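Local coordinates for uncharacterized protein (Bacteroides caccae, PDB 3NO2) that is of unknown function but folds as a six-bladed beta-propeller, the kind of closed ring of sheets that often serves as a binding scaffold, at residues 209-214 with 241-246. Sequence-based numbering, arbitrary orientation.
Sequences GVQLFF and GKHPQL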
ATOM      1  N   GLY A 209      -9.091   6.704  19.238  1.00 11.27           N
ATOM      2  CA  GLY A 209      -7.997   7.639  19.173  1.00 11.14           C
ATOM      3  C   GLY A 209      -7.632   8.253  17.848  1.00  9.96           C
ATOM      4  O   GLY A 209      -6.607   8.928  17.713  1.00 11.81           O
ATOM      5  N   VAL A 210      -8.451   8.029  16.805  1.00 10.73           N
ATOM      6  CA  VAL A 210      -8.125   8.599  15.501  1.00  9.57           C
ATOM      7  C   VAL A 210      -9.390   8.795  14.639  1.00 10.88           C
ATOM      8  O   VAL A 210     -10.229   7.895  14.549  1.00 12.83           O
ATOM      9  CB  VAL A 210      -7.072   7.763  14.734  1.00 10.85           C
ATOM     10  CG1 VAL A 210      -7.521   6.332  14.550  1.00 12.89           C
ATOM     11  CG2 VAL A 210      -6.710   8.365  13.362  1.00 10.08           C
ATOM     12  N   GLN A 211      -9.507   9.957  14.033  1.00 10.66           N
ATOM     13  CA  GLN A 211     -10.469  10.173  12.940  1.00  9.70           C
ATOM     14  C   GLN A 211      -9.768   9.627  11.681  1.00  9.21           C
ATOM     15  O   GLN A 211      -8.657  10.071  11.337  1.00 10.27           O
ATOM     16  CB  GLN A 211     -10.785  11.658  12.750  1.00 10.89           C
ATOM     17  CG  GLN A 211     -11.711  11.878  11.544  1.00 15.28           C
ATOM     18  CD  GLN A 211     -12.064  13.343  11.266  1.00 20.84           C
ATOM     19  OE1 GLN A 211     -11.865  14.234  12.136  1.00 19.04           O
ATOM     20  NE2 GLN A 211     -12.616  13.615  10.067  1.00 18.42           N
ATOM     21  N   LEU A 212     -10.420   8.713  10.983  1.00  8.18           N
ATOM     22  CA  LEU A 212      -9.907   8.143   9.728  1.00  8.17           C
ATOM     23  C   LEU A 212     -10.288   9.017   8.559  1.00  8.00           C
ATOM     24  O   LEU A 212     -11.463   9.366   8.387  1.00  8.32           O
ATOM     25  CB  LEU A 212     -10.414   6.738   9.517  1.00  7.93           C
ATOM     26  CG  LEU A 212      -9.984   5.703  10.589  1.00  8.91           C
ATOM     27  CD1 LEU A 212     -10.671   4.344  10.382  1.00 10.23           C
ATOM     28  CD2 LEU A 212      -8.439   5.546  10.648  1.00 10.01           C
ATOM     29  N   PHE A 213      -9.263   9.409   7.803  1.00  6.77           N
ATOM     30  CA  PHE A 213      -9.420  10.191   6.568  1.00  6.62           C
ATOM     31  C   PHE A 213      -9.416   9.208   5.389  1.00  6.99           C
ATOM     32  O   PHE A 213     -10.347   8.416   5.286  1.00  7.56           O
ATOM     33  CB  PHE A 213      -8.335  11.260   6.536  1.00  6.91           C
ATOM     34  CG  PHE A 213      -8.555  12.327   7.578  1.00  7.24           C
ATOM     35  CD1 PHE A 213      -9.344  13.427   7.273  1.00 13.39           C
ATOM     36  CD2 PHE A 213      -8.125  12.199   8.857  1.00  8.99           C
ATOM     37  CE1 PHE A 213      -9.614  14.415   8.255  1.00 16.71           C
ATOM     38  CE2 PHE A 213      -8.393  13.178   9.806  1.00 10.91           C
ATOM     39  CZ  PHE A 213      -9.118  14.253   9.507  1.00 14.09           C
ATOM     40  N   PHE A 214      -8.369   9.187   4.555  1.00  6.06           N
ATOM     41  CA  PHE A 214      -8.296   8.176   3.492  1.00  5.46           C
ATOM     42  C   PHE A 214      -7.542   7.011   4.084  1.00  6.36           C
ATOM     43  O   PHE A 214      -6.360   7.132   4.431  1.00  6.15           O
ATOM     44  CB  PHE A 214      -7.554   8.775   2.286  1.00  6.09           C
ATOM     45  CG  PHE A 214      -7.372   7.846   1.117  1.00  6.38           C
ATOM     46  CD1 PHE A 214      -6.413   6.857   1.158  1.00  6.86           C
ATOM     47  CD2 PHE A 214      -8.165   7.980  -0.011  1.00  7.47           C
ATOM     48  CE1 PHE A 214      -6.257   6.000   0.088  1.00  6.49           C
ATOM     49  CE2 PHE A 214      -7.992   7.147  -1.087  1.00  6.34           C
ATOM     50  CZ  PHE A 214      -7.071   6.151  -1.059  1.00  6.68           C
ATOM     51  N   GLY A 241      -6.316  20.570  12.076  1.00 24.40           N
ATOM     52  CA  GLY A 241      -6.194  19.794  13.313  1.00 21.64           C
ATOM     53  C   GLY A 241      -4.872  19.057  13.405  1.00 16.76           C
ATOM     54  O   GLY A 241      -3.975  19.238  12.574  1.00 19.10           O
ATOM     55  N   LYS A 242      -4.743  18.270  14.469  1.00 16.13           N
ATOM     56  CA  LYS A 242      -3.571  17.382  14.715  1.00 13.18           C
ATOM     57  C   LYS A 242      -4.066  15.935  14.675  1.00 11.05           C
ATOM     58  O   LYS A 242      -4.264  15.248  15.691  1.00 10.71           O
ATOM     59  CB  LYS A 242      -2.871  17.721  16.031  1.00 16.12           C
ATOM     60  CG  LYS A 242      -2.291  19.139  16.022  1.00 21.63           C
ATOM     61  CD  LYS A 242      -1.872  19.567  17.416  1.00 26.16           C
ATOM     62  CE  LYS A 242      -1.577  21.073  17.467  1.00 34.89           C
ATOM     63  NZ  LYS A 242      -0.424  21.391  16.607  1.00 36.98           N
ATOM     64  N   HIS A 243      -4.264  15.492  13.429  1.00  9.54           N
ATOM     65  CA  HIS A 243      -4.682  14.141  13.127  1.00  8.45           C
ATOM     66  C   HIS A 243      -3.473  13.339  12.680  1.00  6.78           C
ATOM     67  O   HIS A 243      -2.713  13.798  11.840  1.00  8.09           O
ATOM     68  CB  HIS A 243      -5.702  14.158  12.005  1.00  9.62           C
ATOM     69  CG  HIS A 243      -6.905  14.971  12.340  1.00 10.16           C
ATOM     70  ND1 HIS A 243      -7.834  14.539  13.247  1.00 11.69           N
ATOM     71  CD2 HIS A 243      -7.284  16.210  11.946  1.00 14.48           C
ATOM     72  CE1 HIS A 243      -8.772  15.470  13.377  1.00 14.07           C
ATOM     73  NE2 HIS A 243      -8.463  16.484  12.596  1.00 13.89           N
ATOM     74  N   PRO A 244      -3.235  12.194  13.306  1.00  6.33           N
ATOM     75  CA  PRO A 244      -2.009  11.466  12.998  1.00  7.26           C
ATOM     76  C   PRO A 244      -1.919  10.979  11.558  1.00  6.81           C
ATOM     77  O   PRO A 244      -2.904  10.525  10.957  1.00  5.81           O
ATOM     78  CB  PRO A 244      -2.052  10.271  13.947  1.00  7.15           C
ATOM     79  CG  PRO A 244      -3.510  10.088  14.277  1.00  7.52           C
ATOM     80  CD  PRO A 244      -4.067  11.491  14.308  1.00  7.19           C
ATOM     81  N   GLN A 245      -0.714  11.085  11.014  1.00  5.81           N
ATOM     82  CA  GLN A 245      -0.416  10.533   9.720  1.00  5.92           C
ATOM     83  C   GLN A 245      -0.417   9.017   9.706  1.00  5.54           C
ATOM     84  O   GLN A 245      -0.718   8.373   8.675  1.00  6.02           O
ATOM     85  CB  GLN A 245       0.923  11.019   9.194  1.00  6.30           C
ATOM     86  CG  GLN A 245       1.045  12.490   8.848  1.00  6.58           C
ATOM     87  CD  GLN A 245       0.948  13.422  10.031  1.00  7.57           C
ATOM     88  OE1 GLN A 245       1.566  13.144  11.072  1.00  7.39           O
ATOM     89  NE2 GLN A 245       0.174  14.511   9.911  1.00  8.34           N
ATOM     90  N   LEU A 246      -0.082   8.411  10.822  1.00  6.78           N
ATOM     91  CA  LEU A 246       0.162   6.991  10.933  1.00  5.41           C
ATOM     92  C   LEU A 246      -0.191   6.602  12.370  1.00  6.74           C
ATOM     93  O   LEU A 246       0.198   7.283  13.309  1.00  6.84           O
ATOM     94  CB  LEU A 246       1.628   6.672  10.621  1.00  6.03           C
ATOM     95  CG  LEU A 246       2.057   5.249  10.859  1.00  6.37           C
ATOM     96  CD1 LEU A 246       1.351   4.309   9.878  1.00  8.62           C
ATOM     97  CD2 LEU A 246       3.607   5.092  10.759  1.00  7.30           C
TER
HETATM   98  O   HOH W   1      -7.654  12.303  15.040  1.00 11.40           O
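In this six-bladed beta-propeller, the link that brings the chain from one blade into the next meets a loop within that next blade: 209-214 leads into strand 214-220, the first of the blade, and 241-246 into its third, strand 246-249. The edge of the Phe213 ring points at one face of the His243 imidazole in a T-shaped stack, with centroids 4.8 Å apart and planes at 64°. Phe213 CZ stands over the middle of the imidazole, while Phe213 CE2 comes to 3.4 Å from His243 CG. With CG anti to its carbonyl carbon (chi1 -59°), His243 turns this face to the phenyl edge. A water in the imidazole plane hydrogen-bonds to His243 ND1 at 2.9 Å and accepts from Gln211 N at 3.2 Å. The extended Gln211 chain brings OE1 within 3.6 Å of His243 CE1, amide and imidazole planes 75° apart. Next to the histidine, Val210 CG2 meets Pro244 CG at 3.7 Å. Asn230 of strand 226-231 bonds through ND2 to the carbonyls of Gln211 and Pro244 and through OD1 to Phe213 N. No hydrogen bond runs directly between the two segments; they meet through a ring stack and an apolar touch, and are further joined by Asn230 and one water, which gives a backbone N-H and an imidazole nitrogen a polar partner.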